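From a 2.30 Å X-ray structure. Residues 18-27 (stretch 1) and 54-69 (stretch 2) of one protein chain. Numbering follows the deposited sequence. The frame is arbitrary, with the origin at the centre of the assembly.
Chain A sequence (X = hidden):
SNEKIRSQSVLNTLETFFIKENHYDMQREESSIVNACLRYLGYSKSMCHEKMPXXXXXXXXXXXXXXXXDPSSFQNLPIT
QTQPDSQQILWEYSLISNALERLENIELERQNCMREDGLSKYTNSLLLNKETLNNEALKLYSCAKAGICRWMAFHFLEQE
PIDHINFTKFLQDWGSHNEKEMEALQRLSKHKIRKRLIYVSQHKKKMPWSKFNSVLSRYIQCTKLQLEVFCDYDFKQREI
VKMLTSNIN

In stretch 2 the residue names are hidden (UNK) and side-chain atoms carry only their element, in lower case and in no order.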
# COMPACT_ATOMS: atom_id res chain seq x y z
N PHE A 18 14.35 7.25 2.36
CA PHE A 18 12.96 6.93 2.06
C PHE A 18 12.01 8.11 2.24
O PHE A 18 11.08 8.28 1.43
CB PHE A 18 12.48 5.76 2.94
CG PHE A 18 12.85 4.42 2.40
CD1 PHE A 18 13.56 4.31 1.20
CD2 PHE A 18 12.48 3.25 3.07
CE1 PHE A 18 13.91 3.06 0.68
CE2 PHE A 18 12.82 1.99 2.55
CZ PHE A 18 13.53 1.90 1.36
N ILE A 19 12.21 8.94 3.26
CA ILE A 19 11.25 9.98 3.58
C ILE A 19 11.37 11.11 2.56
O ILE A 19 12.46 11.66 2.35
CB ILE A 19 11.45 10.48 5.02
CG1 ILE A 19 11.13 9.33 5.98
CG2 ILE A 19 10.54 11.65 5.31
CD1 ILE A 19 11.14 9.70 7.44
N LYS A 20 10.26 11.43 1.91
CA LYS A 20 10.20 12.43 0.86
C LYS A 20 9.10 13.43 1.15
O LYS A 20 8.11 13.12 1.83
CB LYS A 20 9.93 11.77 -0.49
CG LYS A 20 10.99 10.79 -0.98
CD LYS A 20 12.26 11.54 -1.39
CE LYS A 20 13.25 10.59 -2.07
NZ LYS A 20 14.53 11.25 -2.47
N GLU A 21 9.30 14.66 0.66
CA GLU A 21 8.21 15.63 0.61
C GLU A 21 7.08 15.12 -0.27
O GLU A 21 5.89 15.18 0.11
CB GLU A 21 8.73 16.98 0.09
CG GLU A 21 7.62 18.00 -0.14
CD GLU A 21 8.13 19.37 -0.56
OE1 GLU A 21 9.15 19.44 -1.28
OE2 GLU A 21 7.49 20.37 -0.19
N ASN A 22 7.42 14.65 -1.46
CA ASN A 22 6.48 13.96 -2.32
C ASN A 22 6.68 12.46 -2.16
O ASN A 22 6.91 11.99 -1.04
CB ASN A 22 6.64 14.41 -3.78
CG ASN A 22 6.51 15.92 -3.93
OD1 ASN A 22 5.47 16.50 -3.57
ND2 ASN A 22 7.57 16.56 -4.41
N HIS A 23 6.60 11.69 -3.24
CA HIS A 23 6.60 10.24 -3.13
C HIS A 23 7.97 9.65 -3.44
O HIS A 23 8.65 10.10 -4.37
CB HIS A 23 5.54 9.63 -4.05
CG HIS A 23 4.15 10.06 -3.73
ND1 HIS A 23 3.60 9.95 -2.47
CD2 HIS A 23 3.19 10.63 -4.51
CE1 HIS A 23 2.36 10.41 -2.49
NE2 HIS A 23 2.08 10.82 -3.72
N TYR A 24 8.34 8.63 -2.68
CA TYR A 24 9.59 7.93 -2.92
C TYR A 24 9.55 7.16 -4.24
O TYR A 24 8.51 6.67 -4.69
CB TYR A 24 9.90 6.99 -1.76
CG TYR A 24 11.06 6.08 -2.04
CD1 TYR A 24 12.38 6.52 -1.87
CD2 TYR A 24 10.86 4.80 -2.55
CE1 TYR A 24 13.46 5.69 -2.17
CE2 TYR A 24 11.92 3.97 -2.84
CZ TYR A 24 13.22 4.42 -2.65
OH TYR A 24 14.25 3.57 -2.96
N ASP A 25 10.72 7.08 -4.89
CA ASP A 25 10.92 6.16 -6.01
C ASP A 25 12.37 5.71 -5.98
O ASP A 25 13.26 6.48 -5.60
CB ASP A 25 10.57 6.81 -7.36
CG ASP A 25 10.74 5.84 -8.55
OD1 ASP A 25 10.54 4.60 -8.41
OD2 ASP A 25 11.09 6.33 -9.65
N MET A 26 12.63 4.47 -6.37
CA MET A 26 14.00 3.98 -6.31
C MET A 26 14.80 4.57 -7.46
O MET A 26 14.39 4.48 -8.62
CB MET A 26 14.08 2.46 -6.35
CG MET A 26 15.54 2.03 -6.18
SD MET A 26 15.82 0.98 -4.72
CE MET A 26 15.23 -0.58 -5.35
N GLN A 27 15.91 5.20 -7.13
CA GLN A 27 16.85 5.66 -8.13
C GLN A 27 17.90 4.57 -8.32
O GLN A 27 18.37 3.99 -7.34
CB GLN A 27 17.53 6.96 -7.71
CG GLN A 27 16.57 8.05 -7.26
CD GLN A 27 15.83 8.66 -8.43
OE1 GLN A 27 14.68 8.30 -8.69
NE2 GLN A 27 16.48 9.57 -9.15
N UNK A 54 6.51 3.29 10.48
CA UNK A 54 5.49 3.65 9.51
C UNK A 54 6.11 4.24 8.24
O UNK A 54 5.56 4.07 7.14
c UNK A 54 4.46 4.59 10.17
c UNK A 54 2.59 2.94 9.72
c UNK A 54 3.10 4.40 9.53
c UNK A 54 4.89 6.04 10.06
N UNK A 55 7.27 4.91 8.35
CA UNK A 55 7.89 5.48 7.15
C UNK A 55 8.27 4.38 6.16
O UNK A 55 8.26 4.61 4.94
c UNK A 55 11.25 5.21 6.71
c UNK A 55 10.73 5.13 9.06
c UNK A 55 12.42 4.46 6.95
c UNK A 55 11.90 4.38 9.30
c UNK A 55 9.12 6.34 7.52
c UNK A 55 12.74 4.04 8.24
c UNK A 55 10.39 5.54 7.77
N UNK A 56 8.55 3.16 6.65
CA UNK A 56 8.88 2.06 5.76
C UNK A 56 7.66 1.55 4.99
O UNK A 56 7.74 1.31 3.78
c UNK A 56 10.84 1.25 7.21
c UNK A 56 12.33 -0.86 6.15
s UNK A 56 12.21 0.94 6.07
c UNK A 56 9.50 0.90 6.55
N UNK A 57 6.52 1.37 5.67
CA UNK A 57 5.28 1.00 4.98
C UNK A 57 4.88 2.03 3.94
O UNK A 57 4.43 1.67 2.84
c UNK A 57 4.23 -0.54 6.71
c UNK A 57 4.14 0.79 5.98
o UNK A 57 3.63 -0.67 7.79
o UNK A 57 4.88 -1.47 6.18
N UNK A 58 5.03 3.32 4.26
CA UNK A 58 4.66 4.39 3.33
C UNK A 58 5.53 4.33 2.09
O UNK A 58 5.04 4.48 0.97
c UNK A 58 4.76 5.77 4.03
c UNK A 58 3.76 7.18 5.89
c UNK A 58 3.61 5.94 5.02
c UNK A 58 4.76 6.90 3.01
N UNK A 59 6.84 4.15 2.28
CA UNK A 59 7.75 4.04 1.14
C UNK A 59 7.42 2.82 0.30
O UNK A 59 7.41 2.90 -0.94
c UNK A 59 9.20 3.98 1.64
N UNK A 60 7.08 1.70 0.95
CA UNK A 60 6.68 0.52 0.19
C UNK A 60 5.47 0.82 -0.67
O UNK A 60 5.45 0.49 -1.86
c UNK A 60 6.08 -3.67 -1.14
c UNK A 60 5.79 -1.81 0.36
c UNK A 60 3.88 -3.03 -0.45
c UNK A 60 4.71 -3.86 -1.17
c UNK A 60 4.41 -2.01 0.29
c UNK A 60 6.36 -0.65 1.11
c UNK A 60 6.62 -2.63 -0.40
N UNK A 61 4.46 1.46 -0.09
CA UNK A 61 3.24 1.77 -0.84
C UNK A 61 3.55 2.71 -2.01
O UNK A 61 3.06 2.52 -3.12
c UNK A 61 1.03 2.99 -0.70
c UNK A 61 1.13 0.05 0.42
c UNK A 61 2.18 2.38 0.10
c UNK A 61 1.70 1.32 1.09
N UNK A 62 4.36 3.75 -1.76
CA UNK A 62 4.74 4.66 -2.84
C UNK A 62 5.50 3.92 -3.94
O UNK A 62 5.32 4.20 -5.13
c UNK A 62 5.58 5.80 -2.27
o UNK A 62 5.17 8.86 -0.33
c UNK A 62 5.69 7.75 -0.64
o UNK A 62 6.90 7.47 -0.45
c UNK A 62 4.81 6.69 -1.28
N UNK A 63 6.39 2.99 -3.57
CA UNK A 63 7.18 2.26 -4.56
C UNK A 63 6.32 1.23 -5.29
O UNK A 63 6.25 1.23 -6.52
o UNK A 63 12.03 -1.19 -7.22
c UNK A 63 10.67 -1.14 -5.28
c UNK A 63 9.35 0.83 -4.77
c UNK A 63 9.85 1.43 -5.92
c UNK A 63 8.37 1.58 -3.85
c UNK A 63 10.75 0.75 -6.75
c UNK A 63 11.15 -0.53 -6.41
c UNK A 63 9.78 -0.46 -4.46
N UNK A 64 5.57 0.43 -4.53
CA UNK A 64 4.72 -0.62 -5.09
C UNK A 64 3.75 -0.09 -6.14
O UNK A 64 3.56 -0.70 -7.20
c UNK A 64 3.97 -1.30 -3.96
s UNK A 64 2.86 -2.59 -4.49
N UNK A 65 3.06 1.01 -5.84
CA UNK A 65 2.07 1.56 -6.76
C UNK A 65 2.63 2.70 -7.59
O UNK A 65 1.88 3.34 -8.33
c UNK A 65 0.20 0.59 -4.02
c UNK A 65 -1.28 -1.13 -5.60
c UNK A 65 0.09 0.84 -5.38
c UNK A 65 -0.65 -0.03 -6.16
c UNK A 65 0.81 1.99 -6.00
c UNK A 65 -0.44 -0.49 -3.45
c UNK A 65 -1.17 -1.36 -4.24
N UNK A 66 3.94 2.95 -7.50
CA UNK A 66 4.62 3.89 -8.39
C UNK A 66 3.96 5.28 -8.29
O UNK A 66 3.69 5.94 -9.30
n UNK A 66 5.86 3.39 -11.91
o UNK A 66 6.82 4.30 -10.10
c UNK A 66 4.61 3.35 -9.82
c UNK A 66 5.86 3.73 -10.63
N UNK A 67 3.69 5.71 -7.05
CA UNK A 67 2.95 6.95 -6.83
C UNK A 67 3.69 8.19 -7.34
O UNK A 67 3.06 9.24 -7.49
c UNK A 67 0.45 5.90 -5.74
c UNK A 67 1.19 6.35 -3.37
c UNK A 67 1.65 6.04 -4.81
c UNK A 67 2.60 7.12 -5.34
N UNK A 68 5.01 8.09 -7.58
CA UNK A 68 5.77 9.20 -8.15
C UNK A 68 5.30 9.59 -9.55
O UNK A 68 5.58 10.72 -9.98
o UNK A 68 7.85 9.05 -7.00
c UNK A 68 7.25 8.85 -8.25
N UNK A 69 4.62 8.69 -10.27
CA UNK A 69 4.16 8.93 -11.64
C UNK A 69 2.72 9.43 -11.74
O UNK A 69 1.87 9.18 -10.87
c UNK A 69 5.61 7.20 -13.06
c UNK A 69 6.17 8.31 -13.94
c UNK A 69 5.35 5.95 -13.91
c UNK A 69 4.29 7.69 -12.52
O HOH W 1 7.95 8.71 1.59
O HOH W 2 6.96 6.15 -6.59

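Position 54 lies in the helix with four side-chain carbons, forked at the first, one arm two carbons long; it is out of reach of stretch 1 and is Ile-54. Position 55 has one carbon and a six-carbon ring. It points toward stretch 1, its CB 3.9 Å from Ile-19 CD1, and the ring edge meets Phe-18 CB: Phe-55. At 56, two carbons, a sulfur and a terminal carbon run unbranched, with the sulfur 3.7 Å from Phe-18 CE2 at the ring's edge, which makes it Met-56.

Position 57 carries two carbons, the second with two oxygens, and lies far from stretch 1: Asp-57. Position 58, four carbons forked at the first with one longer arm, is Ile-58, also without contact. A single carbon at 59 points toward stretch 1, with CB 3.7 Å from Phe-18 CD2; this is Ala-59, whose short side chain lets the Phe-18 ring lie close to the helix. Position 60, a carbon and a six-carbon ring directed away, is Phe-60. Position 61, four carbons forked at the first, is Ile-61, out of reach.

Position 62 has three carbons, the third bearing two oxygens; one oxygen is 2.9 Å from His-23 ND1, the other 2.9 Å from Tyr-24 N. This is Glu-62, whose carboxylate takes two nearly straight hydrogen bonds, OE2 from His-23 ND1 and OE1 from Tyr-24 N.

At 63, one carbon leads to a six-carbon ring bearing one oxygen; a ring carbon lies 3.8 Å from Met-26 CB, and Asp-25 OD1 sits at the ring's edge: Tyr-63. Position 64, one carbon and one sulfur, is Cys-64; position 65, a carbon and a plain six-carbon ring, is Phe-65, the first residue to leave helical angles. Neither touches stretch 1.

Position 66 has two carbons, the second with one oxygen and one nitrogen, that oxygen 4.1 Å from Asp-25 OD1: Asn-66, with positive phi, starting a type I turn. Position 67 has four carbons forked at the second, and its CB sits over one face of the His-23 ring, 3.8 Å from the centroid: Leu-67. Position 68 has one carbon and one oxygen, that oxygen 2.9 Å from His-23 O: Ser-68. Position 69, four carbons forked at the second, is Leu-69, which makes no contact.

Apolar packing around Phe-18 at one end and against Tyr-63 further along accompanies a polar centre at Glu-62, which reads a side chain and a backbone amide together. Water 1 links Glu-62 OE1 to Phe-18 O, and water 2 joins Tyr-24 O to Glu-62 O and Ser-68 N, so Phe-18 O and Tyr-24 O each receive a water hydrogen bond, while Tyr-24 N is held by Glu-62.

Stretch 2 54-69: IFMDIAFIEYCFNLSL
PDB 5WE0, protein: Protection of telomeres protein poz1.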